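Myosin IE heavy chain (Dictyostelium discoideum, PDB 1LKX) binds actin and hydrolyses ATP in an actin-activated manner as a single-headed myosin motor, and may move membranes relative to actin. Local coordinates at residues A[94-99]-A[578-583]; A[318-323]-A[529-534]; A[501-506]-A[514-519]. One frame throughout, in Å; residues are numbered along the deposited sequence.

Contact 1 (A[94-99]-A[578-583])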
loop_
_atom_site.group_PDB
_atom_site.type_symbol
_atom_site.label_atom_id
_atom_site.label_comp_id
_atom_site.label_asym_id
_atom_site.label_seq_id
_atom_site.Cartn_x
_atom_site.Cartn_y
_atom_site.Cartn_z
ATOM N N ASN A 94 10.740 8.791 -16.270
ATOM C CA ASN A 94 9.699 8.301 -15.374
ATOM C C ASN A 94 9.774 8.899 -13.976
ATOM O O ASN A 94 10.853 9.082 -13.423
ATOM C CB ASN A 94 9.789 6.792 -15.248
ATOM C CG ASN A 94 9.447 6.089 -16.524
ATOM O OD1 ASN A 94 9.515 4.874 -16.589
ATOM N ND2 ASN A 94 9.074 6.848 -17.551
ATOM N N GLN A 95 8.612 9.183 -13.405
ATOM C CA GLN A 95 8.524 9.746 -12.063
ATOM C C GLN A 95 7.771 8.743 -11.205
ATOM O O GLN A 95 7.044 7.894 -11.722
ATOM C CB GLN A 95 7.730 11.049 -12.079
ATOM C CG GLN A 95 8.129 12.028 -13.154
ATOM C CD GLN A 95 9.560 12.491 -13.014
ATOM O OE1 GLN A 95 9.919 13.182 -12.057
ATOM N NE2 GLN A 95 10.395 12.107 -13.973
ATOM N N CYS A 96 7.947 8.832 -9.894
ATOM C CA CYS A 96 7.241 7.948 -8.978
ATOM C C CYS A 96 7.070 8.657 -7.653
ATOM O O CYS A 96 7.996 9.269 -7.133
ATOM C CB CYS A 96 8.002 6.655 -8.757
ATOM S SG CYS A 96 9.513 6.899 -7.855
ATOM N N VAL A 97 5.860 8.585 -7.126
ATOM C CA VAL A 97 5.541 9.212 -5.871
ATOM C C VAL A 97 5.446 8.148 -4.784
ATOM O O VAL A 97 4.610 7.246 -4.875
ATOM C CB VAL A 97 4.202 9.923 -5.966
ATOM C CG1 VAL A 97 3.947 10.704 -4.677
ATOM C CG2 VAL A 97 4.182 10.814 -7.192
ATOM N N ILE A 98 6.308 8.234 -3.769
ATOM C CA ILE A 98 6.256 7.267 -2.677
ATOM C C ILE A 98 5.639 7.921 -1.448
ATOM O O ILE A 98 6.171 8.878 -0.897
ATOM C CB ILE A 98 7.648 6.684 -2.333
ATOM C CG1 ILE A 98 8.638 7.800 -2.019
ATOM C CG2 ILE A 98 8.150 5.822 -3.485
ATOM C CD1 ILE A 98 10.028 7.269 -1.572
ATOM N N ILE A 99 4.489 7.389 -1.051
ATOM C CA ILE A 99 3.712 7.878 0.072
ATOM C C ILE A 99 3.862 6.881 1.205
ATOM O O ILE A 99 3.679 5.684 1.012
ATOM C CB ILE A 99 2.232 7.990 -0.337
ATOM C CG1 ILE A 99 2.140 8.776 -1.642
ATOM C CG2 ILE A 99 1.420 8.658 0.763
ATOM C CD1 ILE A 99 0.866 8.579 -2.357
ATOM N N LEU A 578 13.607 2.787 -7.849
ATOM C CA LEU A 578 14.927 3.399 -7.928
ATOM C C LEU A 578 15.332 3.619 -9.377
ATOM O O LEU A 578 16.514 3.756 -9.684
ATOM C CB LEU A 578 15.971 2.514 -7.248
ATOM C CG LEU A 578 15.883 2.436 -5.729
ATOM C CD1 LEU A 578 16.952 1.500 -5.229
ATOM C CD2 LEU A 578 16.054 3.817 -5.115
ATOM N N ALA A 579 14.353 3.639 -10.268
ATOM C CA ALA A 579 14.627 3.845 -11.677
ATOM C C ALA A 579 13.843 5.052 -12.176
ATOM O O ALA A 579 13.729 5.266 -13.384
ATOM C CB ALA A 579 14.236 2.609 -12.458
ATOM N N CYS A 580 13.311 5.830 -11.235
ATOM C CA CYS A 580 12.512 7.013 -11.553
ATOM C C CYS A 580 12.977 8.185 -10.713
ATOM O O CYS A 580 13.799 8.016 -9.819
ATOM C CB CYS A 580 11.035 6.769 -11.230
ATOM S SG CYS A 580 10.268 5.259 -11.891
ATOM N N SER A 581 12.450 9.370 -11.000
ATOM C CA SER A 581 12.793 10.550 -10.219
ATOM C C SER A 581 11.803 10.553 -9.072
ATOM O O SER A 581 10.596 10.610 -9.292
ATOM C CB SER A 581 12.633 11.837 -11.037
ATOM O OG SER A 581 13.625 11.945 -12.045
ATOM N N PRO A 582 12.299 10.476 -7.831
ATOM C CA PRO A 582 11.504 10.463 -6.598
ATOM C C PRO A 582 10.797 11.768 -6.240
ATOM O O PRO A 582 11.268 12.868 -6.543
ATOM C CB PRO A 582 12.526 10.097 -5.529
ATOM C CG PRO A 582 13.587 9.385 -6.283
ATOM C CD PRO A 582 13.708 10.208 -7.524
ATOM N N HIS A 583 9.664 11.606 -5.571
ATOM C CA HIS A 583 8.824 12.697 -5.091
ATOM C C HIS A 583 8.266 12.078 -3.834
ATOM O O HIS A 583 7.671 11.005 -3.891
ATOM C CB HIS A 583 7.711 12.995 -6.084
ATOM C CG HIS A 583 8.201 13.591 -7.362
ATOM N ND1 HIS A 583 8.554 14.920 -7.474
ATOM C CD2 HIS A 583 8.450 13.032 -8.569
ATOM C CE1 HIS A 583 8.998 15.154 -8.697
ATOM N NE2 HIS A 583 8.947 14.024 -9.381
#

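Contact 2 (A[318-323]-A[529-534])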
loop_
_atom_site.group_PDB
_atom_site.type_symbol
_atom_site.label_atom_id
_atom_site.label_comp_id
_atom_site.label_asym_id
_atom_site.label_seq_id
_atom_site.Cartn_x
_atom_site.Cartn_y
_atom_site.Cartn_z
ATOM N N ILE A 318 -17.785 -34.050 -1.288
ATOM C CA ILE A 318 -16.727 -35.041 -1.105
ATOM C C ILE A 318 -15.355 -34.394 -0.958
ATOM O O ILE A 318 -14.470 -34.921 -0.283
ATOM C CB ILE A 318 -16.687 -36.008 -2.292
ATOM C CG1 ILE A 318 -18.052 -36.681 -2.440
ATOM C CG2 ILE A 318 -15.596 -37.038 -2.088
ATOM C CD1 ILE A 318 -18.222 -37.446 -3.727
ATOM N N ALA A 319 -15.178 -33.250 -1.599
ATOM C CA ALA A 319 -13.912 -32.537 -1.527
ATOM C C ALA A 319 -13.728 -31.898 -0.152
ATOM O O ALA A 319 -12.603 -31.645 0.291
ATOM C CB ALA A 319 -13.860 -31.471 -2.606
ATOM N N LEU A 320 -14.840 -31.646 0.524
ATOM C CA LEU A 320 -14.803 -31.043 1.846
ATOM C C LEU A 320 -14.638 -32.073 2.960
ATOM O O LEU A 320 -14.215 -31.733 4.064
ATOM C CB LEU A 320 -16.082 -30.249 2.094
ATOM C CG LEU A 320 -16.302 -29.023 1.218
ATOM C CD1 LEU A 320 -17.608 -28.350 1.603
ATOM C CD2 LEU A 320 -15.133 -28.082 1.385
ATOM N N CYS A 321 -14.954 -33.333 2.671
ATOM C CA CYS A 321 -14.871 -34.377 3.684
ATOM C C CYS A 321 -13.817 -35.456 3.469
ATOM O O CYS A 321 -13.661 -36.338 4.307
ATOM C CB CYS A 321 -16.242 -35.025 3.842
ATOM S SG CYS A 321 -17.579 -33.819 4.031
ATOM N N TYR A 322 -13.091 -35.397 2.358
ATOM C CA TYR A 322 -12.053 -36.393 2.092
ATOM C C TYR A 322 -10.868 -35.795 1.329
ATOM O O TYR A 322 -10.974 -34.726 0.723
ATOM C CB TYR A 322 -12.617 -37.574 1.271
ATOM C CG TYR A 322 -13.829 -38.271 1.866
ATOM C CD1 TYR A 322 -15.103 -37.706 1.773
ATOM C CD2 TYR A 322 -13.700 -39.494 2.529
ATOM C CE1 TYR A 322 -16.219 -38.338 2.324
ATOM C CE2 TYR A 322 -14.814 -40.136 3.090
ATOM C CZ TYR A 322 -16.067 -39.553 2.983
ATOM O OH TYR A 322 -17.157 -40.181 3.545
ATOM N N ARG A 323 -9.738 -36.491 1.371
ATOM C CA ARG A 323 -8.547 -36.063 0.647
ATOM C C ARG A 323 -8.383 -36.907 -0.628
ATOM O O ARG A 323 -9.372 -37.324 -1.239
ATOM C CB ARG A 323 -7.303 -36.204 1.524
ATOM C CG ARG A 323 -6.779 -34.891 2.073
ATOM C CD ARG A 323 -7.564 -34.429 3.288
ATOM N NE ARG A 323 -7.153 -33.093 3.726
ATOM C CZ ARG A 323 -7.510 -31.957 3.123
ATOM N NH1 ARG A 323 -8.299 -31.988 2.046
ATOM N NH2 ARG A 323 -7.087 -30.783 3.597
ATOM N N GLY A 529 -5.682 -30.628 -4.533
ATOM C CA GLY A 529 -6.185 -30.858 -5.876
ATOM C C GLY A 529 -7.654 -31.194 -5.985
ATOM O O GLY A 529 -8.289 -30.815 -6.968
ATOM N N ASP A 530 -8.195 -31.908 -4.997
ATOM C CA ASP A 530 -9.610 -32.268 -5.019
ATOM C C ASP A 530 -10.474 -31.022 -5.059
ATOM O O ASP A 530 -11.419 -30.943 -5.843
ATOM C CB ASP A 530 -10.008 -33.143 -3.814
ATOM C CG ASP A 530 -9.049 -33.023 -2.637
ATOM O OD1 ASP A 530 -7.841 -33.333 -2.808
ATOM O OD2 ASP A 530 -9.513 -32.637 -1.533
ATOM N N LEU A 531 -10.142 -30.041 -4.224
ATOM C CA LEU A 531 -10.890 -28.787 -4.197
ATOM C C LEU A 531 -10.704 -28.049 -5.515
ATOM O O LEU A 531 -11.671 -27.554 -6.100
ATOM C CB LEU A 531 -10.437 -27.907 -3.028
ATOM C CG LEU A 531 -10.965 -28.309 -1.643
ATOM C CD1 LEU A 531 -10.375 -27.413 -0.582
ATOM C CD2 LEU A 531 -12.479 -28.218 -1.616
ATOM N N ILE A 532 -9.461 -27.985 -5.983
ATOM C CA ILE A 532 -9.158 -27.322 -7.246
ATOM C C ILE A 532 -9.968 -27.938 -8.376
ATOM O O ILE A 532 -10.720 -27.246 -9.059
ATOM C CB ILE A 532 -7.667 -27.435 -7.604
ATOM C CG1 ILE A 532 -6.832 -26.686 -6.570
ATOM C CG2 ILE A 532 -7.423 -26.863 -8.992
ATOM C CD1 ILE A 532 -5.349 -26.773 -6.811
ATOM N N SER A 533 -9.810 -29.242 -8.564
ATOM C CA SER A 533 -10.523 -29.964 -9.612
ATOM C C SER A 533 -12.039 -29.782 -9.511
ATOM O O SER A 533 -12.725 -29.644 -10.530
ATOM C CB SER A 533 -10.172 -31.439 -9.545
ATOM O OG SER A 533 -10.499 -31.954 -8.272
ATOM N N SER A 534 -12.562 -29.777 -8.288
ATOM C CA SER A 534 -13.999 -29.585 -8.075
ATOM C C SER A 534 -14.488 -28.241 -8.637
ATOM O O SER A 534 -15.676 -28.064 -8.928
ATOM C CB SER A 534 -14.326 -29.656 -6.582
ATOM O OG SER A 534 -15.700 -29.387 -6.360
#

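Contact 3 (A[501-506]-A[514-519])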
loop_
_atom_site.group_PDB
_atom_site.type_symbol
_atom_site.label_atom_id
_atom_site.label_comp_id
_atom_site.label_asym_id
_atom_site.label_seq_id
_atom_site.Cartn_x
_atom_site.Cartn_y
_atom_site.Cartn_z
ATOM N N THR A 501 3.983 -18.460 22.715
ATOM C CA THR A 501 3.909 -18.841 21.315
ATOM C C THR A 501 4.179 -17.626 20.439
ATOM O O THR A 501 3.862 -17.620 19.252
ATOM C CB THR A 501 2.523 -19.368 20.967
ATOM O OG1 THR A 501 1.566 -18.314 21.130
ATOM C CG2 THR A 501 2.159 -20.522 21.872
ATOM N N CYS A 502 4.781 -16.599 21.027
ATOM C CA CYS A 502 5.061 -15.371 20.298
ATOM C C CYS A 502 6.541 -15.011 20.250
ATOM O O CYS A 502 7.392 -15.726 20.766
ATOM C CB CYS A 502 4.294 -14.215 20.946
ATOM S SG CYS A 502 2.537 -14.548 21.320
ATOM N N PHE A 503 6.829 -13.891 19.596
ATOM C CA PHE A 503 8.177 -13.359 19.501
ATOM C C PHE A 503 8.070 -11.873 19.177
ATOM O O PHE A 503 7.241 -11.455 18.378
ATOM C CB PHE A 503 9.023 -14.111 18.466
ATOM C CG PHE A 503 8.728 -13.763 17.044
ATOM C CD1 PHE A 503 7.829 -14.521 16.296
ATOM C CD2 PHE A 503 9.392 -12.716 16.421
ATOM C CE1 PHE A 503 7.595 -14.245 14.936
ATOM C CE2 PHE A 503 9.164 -12.431 15.059
ATOM C CZ PHE A 503 8.263 -13.203 14.319
ATOM N N ARG A 504 8.891 -11.079 19.852
ATOM C CA ARG A 504 8.904 -9.630 19.690
ATOM C C ARG A 504 9.835 -9.212 18.567
ATOM O O ARG A 504 10.937 -9.722 18.432
ATOM C CB ARG A 504 9.346 -8.992 21.014
ATOM C CG ARG A 504 9.749 -7.530 20.965
ATOM C CD ARG A 504 8.585 -6.608 21.212
ATOM N NE ARG A 504 7.828 -6.928 22.429
ATOM C CZ ARG A 504 8.337 -7.022 23.660
ATOM N NH1 ARG A 504 9.629 -6.830 23.876
ATOM N NH2 ARG A 504 7.541 -7.300 24.688
ATOM N N LEU A 505 9.382 -8.284 17.746
ATOM C CA LEU A 505 10.199 -7.789 16.650
ATOM C C LEU A 505 10.228 -6.275 16.805
ATOM O O LEU A 505 9.192 -5.625 16.826
ATOM C CB LEU A 505 9.579 -8.200 15.309
ATOM C CG LEU A 505 10.353 -7.960 14.012
ATOM C CD1 LEU A 505 11.785 -8.354 14.200
ATOM C CD2 LEU A 505 9.739 -8.772 12.886
ATOM N N LYS A 506 11.424 -5.718 16.945
ATOM C CA LYS A 506 11.577 -4.275 17.121
ATOM C C LYS A 506 11.650 -3.548 15.796
ATOM O O LYS A 506 12.736 -3.232 15.313
ATOM C CB LYS A 506 12.837 -3.963 17.933
ATOM C CG LYS A 506 12.749 -4.369 19.393
ATOM C CD LYS A 506 14.001 -3.982 20.136
ATOM C CE LYS A 506 13.791 -4.111 21.622
ATOM N NZ LYS A 506 12.760 -3.149 22.125
ATOM N N TYR A 514 4.404 -10.916 17.310
ATOM C CA TYR A 514 3.758 -11.843 16.394
ATOM C C TYR A 514 3.501 -13.198 17.032
ATOM O O TYR A 514 4.341 -13.722 17.763
ATOM C CB TYR A 514 4.626 -12.017 15.159
ATOM C CG TYR A 514 4.848 -10.738 14.401
ATOM C CD1 TYR A 514 3.884 -10.242 13.530
ATOM C CD2 TYR A 514 6.020 -10.014 14.562
ATOM C CE1 TYR A 514 4.083 -9.048 12.833
ATOM C CE2 TYR A 514 6.235 -8.812 13.871
ATOM C CZ TYR A 514 5.266 -8.334 13.008
ATOM O OH TYR A 514 5.499 -7.149 12.335
ATOM N N ASP A 515 2.326 -13.753 16.756
ATOM C CA ASP A 515 1.956 -15.053 17.286
ATOM C C ASP A 515 2.224 -16.076 16.187
ATOM O O ASP A 515 1.596 -16.041 15.140
ATOM C CB ASP A 515 0.483 -15.048 17.687
ATOM C CG ASP A 515 0.030 -16.371 18.267
ATOM O OD1 ASP A 515 -1.156 -16.466 18.648
ATOM O OD2 ASP A 515 0.852 -17.312 18.341
ATOM N N VAL A 516 3.173 -16.974 16.436
ATOM C CA VAL A 516 3.572 -18.007 15.483
ATOM C C VAL A 516 2.451 -18.951 15.037
ATOM O O VAL A 516 2.579 -19.628 14.027
ATOM C CB VAL A 516 4.726 -18.854 16.066
ATOM C CG1 VAL A 516 5.131 -19.925 15.097
ATOM C CG2 VAL A 516 5.905 -17.984 16.353
ATOM N N ARG A 517 1.353 -18.990 15.784
ATOM C CA ARG A 517 0.227 -19.865 15.469
ATOM C C ARG A 517 -0.281 -19.745 14.031
ATOM O O ARG A 517 -0.753 -18.694 13.606
ATOM C CB ARG A 517 -0.927 -19.578 16.432
ATOM C CG ARG A 517 -1.987 -20.675 16.514
ATOM C CD ARG A 517 -3.171 -20.280 17.413
ATOM N NE ARG A 517 -2.822 -19.346 18.492
ATOM C CZ ARG A 517 -1.862 -19.535 19.399
ATOM N NH1 ARG A 517 -1.115 -20.639 19.385
ATOM N NH2 ARG A 517 -1.650 -18.609 20.330
ATOM N N GLY A 518 -0.186 -20.840 13.288
ATOM C CA GLY A 518 -0.660 -20.855 11.916
ATOM C C GLY A 518 0.314 -20.354 10.872
ATOM O O GLY A 518 0.002 -20.347 9.688
ATOM N N PHE A 519 1.496 -19.935 11.301
ATOM C CA PHE A 519 2.512 -19.427 10.380
ATOM C C PHE A 519 2.930 -20.402 9.281
ATOM O O PHE A 519 3.211 -19.985 8.164
ATOM C CB PHE A 519 3.762 -18.993 11.154
ATOM C CG PHE A 519 3.844 -17.516 11.404
ATOM C CD1 PHE A 519 2.785 -16.835 11.986
ATOM C CD2 PHE A 519 4.990 -16.808 11.064
ATOM C CE1 PHE A 519 2.864 -15.465 12.229
ATOM C CE2 PHE A 519 5.076 -15.443 11.303
ATOM C CZ PHE A 519 4.010 -14.770 11.885
#

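Contact 1 (A[94-99]-A[578-583])
Two parallel neighbours in the central seven-stranded sheet of the myosin motor domain, strands 95-100 and 581-588, begin side by side here; their axes pass 5.0 Å apart with N-to-C directions 32° from each other. The bonding is best defined at the start, where Ser581 pairs with Gln95: Ser581 N donates to Asn94 O in the plane of that carbonyl, and Cys96 N reaches Ser581 O at 3.2 Å from above the carbonyl plane. Further on, His583 N meets Cys96 O weakly, while Ile98 N points almost straight down the C=O axis of His583 O.

The packed face carries Gln95 and His583, covered by helix 77-91 through Ser87 and Met88 on the glutamine and Leu80 and Asp83 on the histidine. Gln95 bends at chi2, which brings its amide up against Ser581 CB, and its NE2 bonds back to Glu93 O. On the other face, Cys96 holds SG between its backbone N and carbonyl carbon (chi1 68°) and sets it 3.7 Å from Cys580 CB. Toward the helix end at Leu578 the contact loosens: Leu578 and Ala579 are solvent-exposed and add almost nothing. By contrast, His583 NE2 donates to a lone pair of Gln95 OE1 at 3.0 Å, a nearly straight bond (164° at the hydrogen) with the oxygen in the imidazole plane.

Contact 2 (A[318-323]-A[529-534])
Apolar packing and one long ion pair make up this contact between the C-terminal part of helix 313-321, with the residues that follow it, and the start of helix 529-536 in the motor domain. The buried surface is modest, 248 Å² over both sides.

The apolar part centres on Ala319, whose CB points at the other helix; Ala319, Leu320 and Leu531 are all buried. Leu531 CD2 lies 3.7 Å from Ala319 CB, and the same methyl meets Leu320 CD2 at 4.0 Å, so a single branch of Leu531 touches both residues. Leu531 places CG beside its own backbone N; its chi2 of 177° sends CD1 out along the chain and leaves CD2 as the branch that meets Ala319 and Leu320. The Leu320 and Leu531 side chains cross at about a right angle. Ser534, one turn after Asp530, adds its CB at the margin of Ala319.

The polar part gathers round Asp530 OD2. Arg323 NH1 approaches it at 3.8 Å, a long salt bridge, with the carboxylate oxygen at the edge of the guanidinium and the two planes 75° apart. A bend at chi2 (80°) turns the arginine back to reach it. The carboxylate oxygen also faces Tyr322 O at 3.4 Å; both are acceptors, so this proximity is not a bond, and the arginine charge may ease the repulsion.

As background to these contacts, the backbone of helix 529-536 is regular, Ser533 N bonding to Gly529 O at 2.7 Å and Ser534 N to Asp530 O.

The surroundings tie both sides into the domain: Arg323 makes a cation-pi contact with Phe528 and, like Leu531, touches Ser348 of helix 342-372, while Cys321 and Tyr322 rest on strand 293-296.

Contact 3 (A[501-506]-A[514-519])
The open end of the beta hairpin formed by strands 502-507 and 510-515 lies here, where the second strand gives way to a turn leading into helix 519-524. Phe503 and Tyr514 form an antiparallel hydrogen-bonded pair: Phe503 N donates to Tyr514 O and Tyr514 N to Phe503 O, each at 3.1 Å and each in the plane of the accepting carbonyl. Next to it Cys502 and Asp515 are a non-hydrogen-bonded pair, and beyond that Val516 N reaches Thr501 O nearly along its C=O axis.

On the face shared by Phe503 and Tyr514, the rings lie oblique to one another, planes 35° apart. Tyr514 CB makes an off-centre CH-pi contact with the Phe503 ring, while Val516 CG2 meets that ring at its edge, 4.0 Å from Phe503 CD1. Leu505 CD2 touches Tyr514 CE2 at 3.6 Å. The phenol OH of Tyr514 is taken by His507 and by Asn404 of helix 398-430.

After the strand the chain makes a type II beta turn from Val516 to Phe519, and an Asx turn from Asp515 overlaps its start. With CG anti to the backbone N (chi1 -179°), Asp515 OD2 reaches forward to Arg517 N at 3.1 Å and across to Thr501 OG1 at 3.0 Å, accepting both from above the carboxylate plane. Asp515 OD1 forms a salt bridge with Arg517 NH2 at 2.8 Å, so both carboxylate oxygens are engaged. Gly518, at phi 85°, occupies the N-cap of the helix, its N bonded to Asp470 OD1.

How the contacts relate
All three contacts belong to the one myosin motor domain, and none touches another. Along the chain, contact 3 falls between the segments of contact 2, and contact 2 between those of contact 1. Contact 1 is tied most directly to the nucleotide, since strand 95-100 runs into the P-loop: the Ile98 side chain is about 9 Å from that of Lys107, and the Val97 side chain about 13 Å from the ADP. The side chains of Ile98 and Tyr514 are each about 14 Å from the vanadate, while contact 2 is remote from the nucleotide site. Between centres, contact 1 is about 46 Å from contact 2 and about 34 Å from contact 3; contacts 2 and 3 are about 31 Å apart.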